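Local atomic coordinates of ectonucleotide pyrophosphatase/phosphodiesterase family member 5 (Mus musculus, PDB entry 5VEO), a protein that probably hydrolyses phosphodiester or pyrophosphate bonds in a restricted range of nucleotides, acting as a zinc-dependent ectoenzyme. Residues H38-N43 with L219-D224; K15-S20 with G202-M207; D22-D27 with S192-V197. The protein carries 1 engineered substitution. All coordinates share one frame; numbering follows the deposited sequence. Where two conformers were deposited one is given.

Contact 1 (H38-N43 with L219-D224); sequences HYIMKN and LIVTSD. With ZN (zinc ion), chain E.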
loop_
_atom_site.group_PDB
_atom_site.type_symbol
_atom_site.label_atom_id
_atom_site.label_comp_id
_atom_site.label_asym_id
_atom_site.label_seq_id
_atom_site.Cartn_x
_atom_site.Cartn_y
_atom_site.Cartn_z
ATOM N N HIS A 38 3.891 -14.589 -15.588
ATOM C CA HIS A 38 3.033 -15.538 -16.290
ATOM C C HIS A 38 3.291 -16.974 -15.841
ATOM O O HIS A 38 2.361 -17.791 -15.826
ATOM C CB HIS A 38 3.211 -15.361 -17.801
ATOM C CG HIS A 38 2.380 -14.249 -18.360
ATOM N ND1 HIS A 38 2.747 -12.926 -18.252
ATOM C CD2 HIS A 38 1.181 -14.255 -18.992
ATOM C CE1 HIS A 38 1.822 -12.165 -18.813
ATOM N NE2 HIS A 38 0.855 -12.947 -19.259
ATOM N N TYR A 39 4.518 -17.282 -15.412
ATOM C CA TYR A 39 4.809 -18.599 -14.857
ATOM C C TYR A 39 4.028 -18.836 -13.566
ATOM O O TYR A 39 3.457 -19.914 -13.361
ATOM C CB TYR A 39 6.312 -18.725 -14.624
ATOM C CG TYR A 39 6.735 -20.006 -13.963
ATOM C CD1 TYR A 39 6.803 -21.194 -14.681
ATOM C CD2 TYR A 39 7.073 -20.034 -12.621
ATOM C CE1 TYR A 39 7.212 -22.378 -14.071
ATOM C CE2 TYR A 39 7.485 -21.206 -12.008
ATOM C CZ TYR A 39 7.541 -22.375 -12.731
ATOM O OH TYR A 39 7.943 -23.536 -12.088
ATOM N N ILE A 40 3.964 -17.831 -12.690
ATOM C CA ILE A 40 3.145 -17.959 -11.486
ATOM C C ILE A 40 1.671 -18.108 -11.852
ATOM O O ILE A 40 0.947 -18.922 -11.262
ATOM C CB ILE A 40 3.379 -16.763 -10.549
ATOM C CG1 ILE A 40 4.781 -16.886 -9.931
ATOM C CG2 ILE A 40 2.305 -16.719 -9.467
ATOM C CD1 ILE A 40 5.187 -15.741 -9.057
ATOM N N MET A 41 1.190 -17.294 -12.795
ATOM C CA MET A 41 -0.202 -17.389 -13.222
ATOM C C MET A 41 -0.543 -18.802 -13.691
ATOM O O MET A 41 -1.537 -19.391 -13.250
ATOM C CB MET A 41 -0.477 -16.373 -14.331
ATOM C CG MET A 41 -0.473 -14.944 -13.829
ATOM S SD MET A 41 -0.162 -13.731 -15.131
ATOM C CE MET A 41 -1.432 -14.158 -16.287
ATOM N N LYS A 42 0.284 -19.362 -14.579
ATOM C CA LYS A 42 0.010 -20.684 -15.151
ATOM C C LYS A 42 -0.010 -21.760 -14.077
ATOM O O LYS A 42 -0.666 -22.810 -14.232
ATOM C CB LYS A 42 1.078 -20.988 -16.199
ATOM C CG LYS A 42 0.939 -22.319 -16.937
ATOM C CD LYS A 42 2.211 -22.618 -17.742
ATOM C CE LYS A 42 2.251 -24.055 -18.277
ATOM N NZ LYS A 42 2.971 -25.012 -17.369
ATOM N N ASN A 43 0.730 -21.535 -12.997
ATOM C CA ASN A 43 0.873 -22.514 -11.935
ATOM C C ASN A 43 0.184 -22.075 -10.656
ATOM O O ASN A 43 0.451 -22.641 -9.590
ATOM C CB ASN A 43 2.360 -22.782 -11.715
ATOM C CG ASN A 43 2.976 -23.502 -12.895
ATOM O OD1 ASN A 43 2.678 -24.678 -13.128
ATOM N ND2 ASN A 43 3.772 -22.797 -13.682
ATOM N N LEU A 219 3.504 -18.314 -1.973
ATOM C CA LEU A 219 4.031 -17.030 -2.417
ATOM C C LEU A 219 2.879 -16.167 -2.925
ATOM O O LEU A 219 2.169 -16.565 -3.847
ATOM C CB LEU A 219 5.066 -17.233 -3.520
ATOM C CG LEU A 219 5.579 -16.000 -4.248
ATOM C CD1 LEU A 219 6.302 -15.073 -3.270
ATOM C CD2 LEU A 219 6.490 -16.399 -5.374
ATOM N N ILE A 220 2.704 -14.996 -2.331
ATOM C CA ILE A 220 1.649 -14.067 -2.717
ATOM C C ILE A 220 2.362 -12.820 -3.200
ATOM O O ILE A 220 3.148 -12.233 -2.455
ATOM C CB ILE A 220 0.698 -13.765 -1.548
ATOM C CG1 ILE A 220 -0.008 -15.062 -1.098
ATOM C CG2 ILE A 220 -0.288 -12.646 -1.925
ATOM C CD1 ILE A 220 -0.796 -14.940 0.148
ATOM N N VAL A 221 2.118 -12.433 -4.456
ATOM C CA VAL A 221 2.775 -11.286 -5.065
ATOM C C VAL A 221 1.704 -10.229 -5.308
ATOM O O VAL A 221 0.752 -10.463 -6.065
ATOM C CB VAL A 221 3.492 -11.652 -6.373
ATOM C CG1 VAL A 221 4.146 -10.413 -6.994
ATOM C CG2 VAL A 221 4.523 -12.751 -6.120
ATOM N N THR A 222 1.851 -9.071 -4.686
ATOM C CA THR A 222 0.837 -8.040 -4.837
ATOM C C THR A 222 1.504 -6.672 -4.742
ATOM O O THR A 222 2.710 -6.534 -4.984
ATOM C CB THR A 222 -0.310 -8.294 -3.833
ATOM O OG1 THR A 222 -1.420 -7.430 -4.123
ATOM C CG2 THR A 222 0.119 -8.130 -2.385
ATOM N N SER A 223 0.705 -5.654 -4.469
ATOM C CA SER A 223 1.185 -4.284 -4.409
ATOM C C SER A 223 0.183 -3.466 -3.607
ATOM O O SER A 223 -0.874 -3.961 -3.188
ATOM C CB SER A 223 1.384 -3.730 -5.818
ATOM O OG SER A 223 2.017 -2.474 -5.816
ATOM N N ASP A 224 0.548 -2.214 -3.375
ATOM C CA ASP A 224 -0.282 -1.293 -2.616
ATOM C C ASP A 224 -1.269 -0.507 -3.474
ATOM O O ASP A 224 -2.316 -0.110 -2.969
ATOM C CB ASP A 224 0.589 -0.329 -1.800
ATOM C CG ASP A 224 1.696 0.365 -2.593
ATOM O OD1 ASP A 224 2.037 0.000 -3.751
ATOM O OD2 ASP A 224 2.263 1.334 -2.003
HETATM ZN ZN ZN E . 3.228 2.662 -3.143
#

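Contact 2 (K15-S20 with G202-M207); sequences KVLVVS and GYLIKM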
loop_
_atom_site.group_PDB
_atom_site.type_symbol
_atom_site.label_atom_id
_atom_site.label_comp_id
_atom_site.label_asym_id
_atom_site.label_seq_id
_atom_site.Cartn_x
_atom_site.Cartn_y
_atom_site.Cartn_z
ATOM N N LYS A 15 3.175 -22.104 5.230
ATOM C CA LYS A 15 4.050 -20.948 5.263
ATOM C C LYS A 15 3.596 -19.995 4.178
ATOM O O LYS A 15 3.059 -20.430 3.157
ATOM C CB LYS A 15 5.454 -21.333 4.994
ATOM C CG LYS A 15 5.973 -22.309 6.049
ATOM C CD LYS A 15 7.444 -22.469 5.907
ATOM C CE LYS A 15 7.827 -23.147 4.604
ATOM N NZ LYS A 15 8.122 -24.599 4.781
ATOM N N VAL A 16 3.858 -18.712 4.396
ATOM C CA VAL A 16 3.431 -17.676 3.452
ATOM C C VAL A 16 4.533 -16.632 3.320
ATOM O O VAL A 16 5.099 -16.177 4.325
ATOM C CB VAL A 16 2.127 -17.004 3.912
ATOM C CG1 VAL A 16 1.729 -15.904 2.888
ATOM C CG2 VAL A 16 0.990 -17.993 4.083
ATOM N N LEU A 17 4.822 -16.247 2.075
ATOM C CA LEU A 17 5.681 -15.114 1.754
ATOM C C LEU A 17 4.847 -14.113 0.968
ATOM O O LEU A 17 4.363 -14.456 -0.108
ATOM C CB LEU A 17 6.883 -15.558 0.924
ATOM C CG LEU A 17 7.780 -14.459 0.380
ATOM C CD1 LEU A 17 8.246 -13.487 1.491
ATOM C CD2 LEU A 17 8.949 -15.029 -0.361
ATOM N N VAL A 18 4.664 -12.914 1.522
ATOM C CA VAL A 18 3.957 -11.824 0.846
ATOM C C VAL A 18 5.004 -10.880 0.289
ATOM O O VAL A 18 5.865 -10.370 1.029
ATOM C CB VAL A 18 3.003 -11.082 1.791
ATOM C CG1 VAL A 18 2.254 -9.947 1.040
ATOM C CG2 VAL A 18 2.026 -12.037 2.440
ATOM N N VAL A 19 4.926 -10.638 -1.015
ATOM C CA VAL A 19 5.820 -9.729 -1.706
ATOM C C VAL A 19 5.008 -8.545 -2.189
ATOM O O VAL A 19 3.980 -8.738 -2.846
ATOM C CB VAL A 19 6.510 -10.406 -2.896
ATOM C CG1 VAL A 19 7.448 -9.428 -3.571
ATOM C CG2 VAL A 19 7.233 -11.649 -2.434
ATOM N N SER A 20 5.485 -7.326 -1.904
ATOM C CA SER A 20 4.904 -6.105 -2.468
ATOM C C SER A 20 5.943 -5.437 -3.359
ATOM O O SER A 20 7.009 -5.023 -2.881
ATOM C CB SER A 20 4.440 -5.123 -1.398
ATOM O OG SER A 20 3.991 -3.940 -2.012
ATOM N N GLY A 202 11.662 -13.473 -11.100
ATOM C CA GLY A 202 12.327 -14.698 -11.529
ATOM C C GLY A 202 13.482 -15.091 -10.624
ATOM O O GLY A 202 13.670 -16.271 -10.318
ATOM N N TYR A 203 14.258 -14.105 -10.176
ATOM C CA TYR A 203 15.326 -14.355 -9.215
ATOM C C TYR A 203 14.781 -14.949 -7.916
ATOM O O TYR A 203 15.330 -15.918 -7.372
ATOM C CB TYR A 203 16.064 -13.045 -8.942
ATOM C CG TYR A 203 17.209 -13.189 -7.981
ATOM C CD1 TYR A 203 18.472 -13.545 -8.433
ATOM C CD2 TYR A 203 17.031 -12.988 -6.621
ATOM C CE1 TYR A 203 19.531 -13.668 -7.562
ATOM C CE2 TYR A 203 18.099 -13.119 -5.728
ATOM C CZ TYR A 203 19.336 -13.468 -6.211
ATOM O OH TYR A 203 20.393 -13.603 -5.352
ATOM N N LEU A 204 13.699 -14.372 -7.400
ATOM C CA LEU A 204 13.076 -14.893 -6.189
ATOM C C LEU A 204 12.609 -16.331 -6.388
ATOM O O LEU A 204 12.833 -17.197 -5.536
ATOM C CB LEU A 204 11.903 -13.991 -5.786
ATOM C CG LEU A 204 11.048 -14.493 -4.620
ATOM C CD1 LEU A 204 11.883 -14.685 -3.343
ATOM C CD2 LEU A 204 9.881 -13.551 -4.374
ATOM N N ILE A 205 11.953 -16.602 -7.512
ATOM C CA ILE A 205 11.501 -17.958 -7.797
ATOM C C ILE A 205 12.684 -18.916 -7.800
ATOM O O ILE A 205 12.635 -19.987 -7.193
ATOM C CB ILE A 205 10.753 -18.000 -9.136
ATOM C CG1 ILE A 205 9.472 -17.184 -9.038
ATOM C CG2 ILE A 205 10.467 -19.450 -9.542
ATOM C CD1 ILE A 205 8.825 -16.966 -10.395
ATOM N N LYS A 206 13.751 -18.546 -8.508
ATOM C CA LYS A 206 14.943 -19.391 -8.584
ATOM C C LYS A 206 15.508 -19.668 -7.195
ATOM O O LYS A 206 15.890 -20.804 -6.881
ATOM C CB LYS A 206 15.986 -18.707 -9.472
ATOM C CG LYS A 206 17.263 -19.483 -9.732
ATOM C CD LYS A 206 18.249 -18.660 -10.609
ATOM C CE LYS A 206 19.037 -17.608 -9.798
ATOM N NZ LYS A 206 20.121 -16.856 -10.541
ATOM N N MET A 207 15.554 -18.647 -6.338
ATOM C CA MET A 207 16.110 -18.843 -5.003
ATOM C C MET A 207 15.194 -19.675 -4.113
ATOM O O MET A 207 15.684 -20.452 -3.281
ATOM C CB MET A 207 16.401 -17.492 -4.357
ATOM C CG MET A 207 17.494 -16.752 -5.059
ATOM S SD MET A 207 19.037 -17.668 -4.893
ATOM C CE MET A 207 19.915 -17.166 -6.349
#

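Contact 3 (D22-D27 with S192-V197); sequences DGFRWD and SVISDV. With ZN (zinc ion), chain E; AMP (adenosine monophosphate), chain Q.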
loop_
_atom_site.group_PDB
_atom_site.type_symbol
_atom_site.label_atom_id
_atom_site.label_comp_id
_atom_site.label_asym_id
_atom_site.label_seq_id
_atom_site.Cartn_x
_atom_site.Cartn_y
_atom_site.Cartn_z
ATOM N N ASP A 22 6.127 -2.202 -4.993
ATOM C CA ASP A 22 5.360 -0.987 -4.779
ATOM C C ASP A 22 4.891 -0.399 -6.119
ATOM O O ASP A 22 5.678 -0.266 -7.061
ATOM C CB ASP A 22 6.218 0.022 -4.015
ATOM C CG ASP A 22 5.389 1.134 -3.393
ATOM O OD1 ASP A 22 4.608 1.756 -4.160
ATOM O OD2 ASP A 22 5.478 1.352 -2.156
ATOM N N GLY A 23 3.617 -0.028 -6.196
ATOM C CA GLY A 23 3.103 0.699 -7.357
ATOM C C GLY A 23 2.950 -0.131 -8.612
ATOM O O GLY A 23 3.044 0.401 -9.728
ATOM N N PHE A 24 2.701 -1.426 -8.463
ATOM C CA PHE A 24 2.591 -2.325 -9.609
ATOM C C PHE A 24 1.117 -2.382 -9.995
ATOM O O PHE A 24 0.323 -3.167 -9.463
ATOM C CB PHE A 24 3.169 -3.701 -9.297
ATOM C CG PHE A 24 3.520 -4.502 -10.525
ATOM C CD1 PHE A 24 2.531 -4.958 -11.398
ATOM C CD2 PHE A 24 4.846 -4.770 -10.835
ATOM C CE1 PHE A 24 2.871 -5.690 -12.534
ATOM C CE2 PHE A 24 5.183 -5.516 -11.967
ATOM C CZ PHE A 24 4.188 -5.975 -12.815
ATOM N N ARG A 25 0.743 -1.492 -10.907
ATOM C CA ARG A 25 -0.616 -1.435 -11.422
ATOM C C ARG A 25 -0.978 -2.767 -12.080
ATOM O O ARG A 25 -0.153 -3.392 -12.751
ATOM C CB ARG A 25 -0.714 -0.282 -12.433
ATOM C CG ARG A 25 -2.105 0.132 -12.800
ATOM C CD ARG A 25 -2.080 1.419 -13.596
ATOM N NE ARG A 25 -1.950 1.160 -14.999
ATOM C CZ ARG A 25 -1.867 2.104 -15.931
ATOM N NH1 ARG A 25 -1.869 3.401 -15.600
ATOM N NH2 ARG A 25 -1.798 1.740 -17.213
ATOM N N TRP A 26 -2.254 -3.145 -11.938
ATOM C CA TRP A 26 -2.739 -4.474 -12.318
ATOM C C TRP A 26 -2.447 -4.813 -13.787
ATOM O O TRP A 26 -2.153 -5.972 -14.116
ATOM C CB TRP A 26 -4.246 -4.570 -12.024
ATOM C CG TRP A 26 -5.045 -3.673 -12.895
ATOM C CD1 TRP A 26 -5.205 -2.325 -12.778
ATOM C CD2 TRP A 26 -5.748 -4.066 -14.073
ATOM N NE1 TRP A 26 -5.971 -1.848 -13.832
ATOM C CE2 TRP A 26 -6.313 -2.907 -14.634
ATOM C CE3 TRP A 26 -5.956 -5.297 -14.706
ATOM C CZ2 TRP A 26 -7.077 -2.940 -15.798
ATOM C CZ3 TRP A 26 -6.721 -5.325 -15.868
ATOM C CH2 TRP A 26 -7.274 -4.150 -16.388
ATOM N N ASP A 27 -2.513 -3.828 -14.676
ATOM C CA ASP A 27 -2.338 -4.086 -16.105
ATOM C C ASP A 27 -0.895 -3.930 -16.582
ATOM O O ASP A 27 -0.629 -4.120 -17.776
ATOM C CB ASP A 27 -3.260 -3.180 -16.914
ATOM C CG ASP A 27 -2.919 -1.715 -16.759
ATOM O OD1 ASP A 27 -3.368 -0.896 -17.594
ATOM O OD2 ASP A 27 -2.168 -1.374 -15.831
ATOM N N SER A 192 10.896 -0.858 -19.370
ATOM C CA SER A 192 12.181 -1.261 -18.806
ATOM C C SER A 192 12.060 -1.653 -17.335
ATOM O O SER A 192 12.647 -2.655 -16.895
ATOM C CB SER A 192 13.191 -0.123 -18.974
ATOM O OG SER A 192 13.280 0.266 -20.336
ATOM N N VAL A 193 11.328 -0.863 -16.546
ATOM C CA VAL A 193 11.264 -1.157 -15.121
ATOM C C VAL A 193 10.351 -2.346 -14.872
ATOM O O VAL A 193 10.634 -3.174 -14.002
ATOM C CB VAL A 193 10.858 0.076 -14.289
ATOM C CG1 VAL A 193 9.467 0.499 -14.518
ATOM C CG2 VAL A 193 11.010 -0.233 -12.799
ATOM N N ILE A 194 9.259 -2.471 -15.637
ATOM C CA ILE A 194 8.400 -3.647 -15.488
ATOM C C ILE A 194 9.172 -4.919 -15.855
ATOM O O ILE A 194 9.088 -5.941 -15.157
ATOM C CB ILE A 194 7.106 -3.489 -16.312
ATOM C CG1 ILE A 194 6.285 -2.291 -15.788
ATOM C CG2 ILE A 194 6.296 -4.792 -16.247
ATOM C CD1 ILE A 194 5.233 -1.777 -16.741
ATOM N N SER A 195 9.934 -4.882 -16.950
ATOM C CA SER A 195 10.759 -6.034 -17.315
ATOM C C SER A 195 11.743 -6.374 -16.204
ATOM O O SER A 195 11.971 -7.554 -15.894
ATOM C CB SER A 195 11.525 -5.751 -18.608
ATOM O OG SER A 195 10.677 -5.674 -19.731
ATOM N N ASP A 196 12.322 -5.355 -15.578
ATOM C CA ASP A 196 13.265 -5.607 -14.498
ATOM C C ASP A 196 12.589 -6.229 -13.284
ATOM O O ASP A 196 13.156 -7.128 -12.644
ATOM C CB ASP A 196 13.962 -4.333 -14.085
ATOM C CG ASP A 196 15.038 -4.613 -13.045
ATOM O OD1 ASP A 196 16.054 -5.246 -13.395
ATOM O OD2 ASP A 196 14.850 -4.258 -11.879
ATOM N N VAL A 197 11.393 -5.742 -12.935
ATOM C CA VAL A 197 10.657 -6.327 -11.821
ATOM C C VAL A 197 10.309 -7.780 -12.122
ATOM O O VAL A 197 10.420 -8.640 -11.248
ATOM C CB VAL A 197 9.418 -5.481 -11.491
ATOM C CG1 VAL A 197 8.508 -6.203 -10.501
ATOM C CG2 VAL A 197 9.872 -4.140 -10.918
HETATM ZN ZN ZN E . 3.228 2.662 -3.143
HETATM P P AMP Q . 4.153 5.635 -1.988
HETATM O O1P AMP Q . 2.947 6.091 -1.224
HETATM O O2P AMP Q . 4.565 6.651 -3.060
HETATM O O3P AMP Q . 3.989 4.244 -2.596
HETATM O "O5'" AMP Q . 5.385 5.520 -0.972
HETATM C "C5'" AMP Q . 6.469 4.635 -1.292
HETATM C "C4'" AMP Q . 7.814 5.142 -0.850
HETATM O "O4'" AMP Q . 7.918 4.973 0.558
HETATM C "C3'" AMP Q . 8.982 4.349 -1.440
HETATM O "O3'" AMP Q . 9.648 5.108 -2.425
HETATM C "C2'" AMP Q . 9.917 4.083 -0.256
HETATM O "O2'" AMP Q . 11.253 4.455 -0.459
HETATM C "C1'" AMP Q . 9.284 4.871 0.873
HETATM N N9 AMP Q . 9.410 4.222 2.159
HETATM C C8 AMP Q . 8.881 3.047 2.544
HETATM N N7 AMP Q . 9.210 2.799 3.836
HETATM C C5 AMP Q . 9.954 3.858 4.252
HETATM C C6 AMP Q . 10.625 4.268 5.502
HETATM N N6 AMP Q . 10.565 3.473 6.586
HETATM N N1 AMP Q . 11.286 5.438 5.525
HETATM C C2 AMP Q . 11.359 6.256 4.459
HETATM N N3 AMP Q . 10.772 5.966 3.287
HETATM C C4 AMP Q . 10.085 4.787 3.146
#

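Contact 1 (H38-N43 with L219-D224)
I40 of helix 35-42 drops its terminal methyl between L219 and V221 of strand 218-222, a strand inside the mixed sheet that forms the core of this alkaline-phosphatase-superfamily fold. The helix lies against one face of that sheet, and the branched, purely apolar residues suit a buried interface between helix and sheet with no polar atom in the contact. I40 gives up the largest share of surface. Its CG1 stands anti to the carbonyl carbon (chi1 -71°) and the chain then runs on extended (chi2 176°), which carries CD1 out from the helix toward the strand. CD1 reaches L219 CD2 at 4.0 Å, the two side chains crossing at about a right angle. The same methyl meets V221 CG2 at 4.2 Å, so one carbon spans two strand residues that point to the same face, while I220 between them points away. L339 of the adjoining strand 338-341 also touches I40 and V221, and L17 and V19 of strand 16-21 flank L219 on the other side.

Just past the helix end, the N43 side chain turns back: ND2 donates to Y39 O over 2.9 Å, and the same nitrogen sits above one face of the Y39 ring, toward its rim. At the far end, the strand leads into the active site, where D224 OD2 binds the zinc ion at 2.0 Å.

Contact 2 (K15-S20 with G202-M207)
L204, on helix 190-210, faces two residues of strand 16-21 at once and meets each in a different way. Toward L17 the approach is end-on: the two leucines extend at each other tip to tip, and L17 CD2 stands 4.2 Å from L204 CD1. Toward V19 it is a passing one, the side chains sliding by each other in opposite directions until V19 CG2 comes within 3.8 Å of L204 CD2. A forked leucine offers one methyl to each of two strand residues two positions apart, and beta-branched valine suits an extended strand. With CG anti to the backbone N (chi1 173°), L204 projects its fork toward the strand. V19, with CG1 anti to its own N, is left with CG2 on the side of that N, and this is the branch that meets the leucine.

The helix belongs to a beta-alpha-beta connection between parallel strands 168-173 and 218-222, and strand 16-21 lies between those two in the sheet. The crossing helix thus rests on the middle strand, and L204 also touches L171 and L219 of the flanking ones. V153 and I156 of helix 149-160 add to the apolar layer, the former against L204 and the latter against L17. On helix 190-210, M207 CG lies 3.7 Å above the plane of the Y203 ring, offset toward its rim.

Contact 3 (D22-D27 with S192-V197)
F24 meets I194 and V197 of helix 190-210 from the loop that follows strand 16-21, at the end of the parallel strands where enzymes of the alkaline phosphatase superfamily place their metal site. The contact across the two segments is wholly apolar. V197 CG1 comes to the ring at its edge, near its plane, 3.7 Å from F24 CE2. I194 adds CG2 at 4.2 Å from F24 CZ, an oblique approach. The phenylalanine's first bond does not aim at the helix, but with CG anti to the backbone N (chi1 -160°) the far end of the ring swings nearer to it. A flat, long side chain suits this place because it bridges from an irregular loop to beta-branched residues on a regular helix; the F37 ring also meets it.

A salt bridge lies within the loop. R25 grips D27 side-on, using NE and NH2 for the two carboxylate oxygens: NE to OD2 is 2.7 Å, nearly straight at 170° and in the guanidinium plane, whereas NH2 to OD1 is longer at 3.1 Å and more bent. This salt bridge links two loop residues two positions apart, and R25 NH1 adds a hydrogen bond to M227 O.

Metal binding occupies the other end of the loop. There, with D224 and H225 completing the site, D22 OD1 binds the zinc ion at 1.9 Å and O3P of AMP binds it at 1.8 Å.

From the N terminus the chain begins contact 2 (15-20), contact 3 (22-27) and contact 1 (38-43). The partners then come in the order 192-197, 202-207 and 219-224. Contact 3, closing a loop of 164 residues, thus falls within the longer loop of contact 2, and both use helix 190-210. Contact 1 crosses both, its first segment lying inside their loops and its second following them. Strands 16-21 and 218-222 are hydrogen-bonded neighbours, joining contacts 1 and 2. Contact 1 meets contact 3 at the zinc site, where D224 OD1 receives a probable hydrogen bond from G23 N. Contacts 1 and 2 set two helices against the central sheet; contact 3 joins the metal-site loop to helix 190-210.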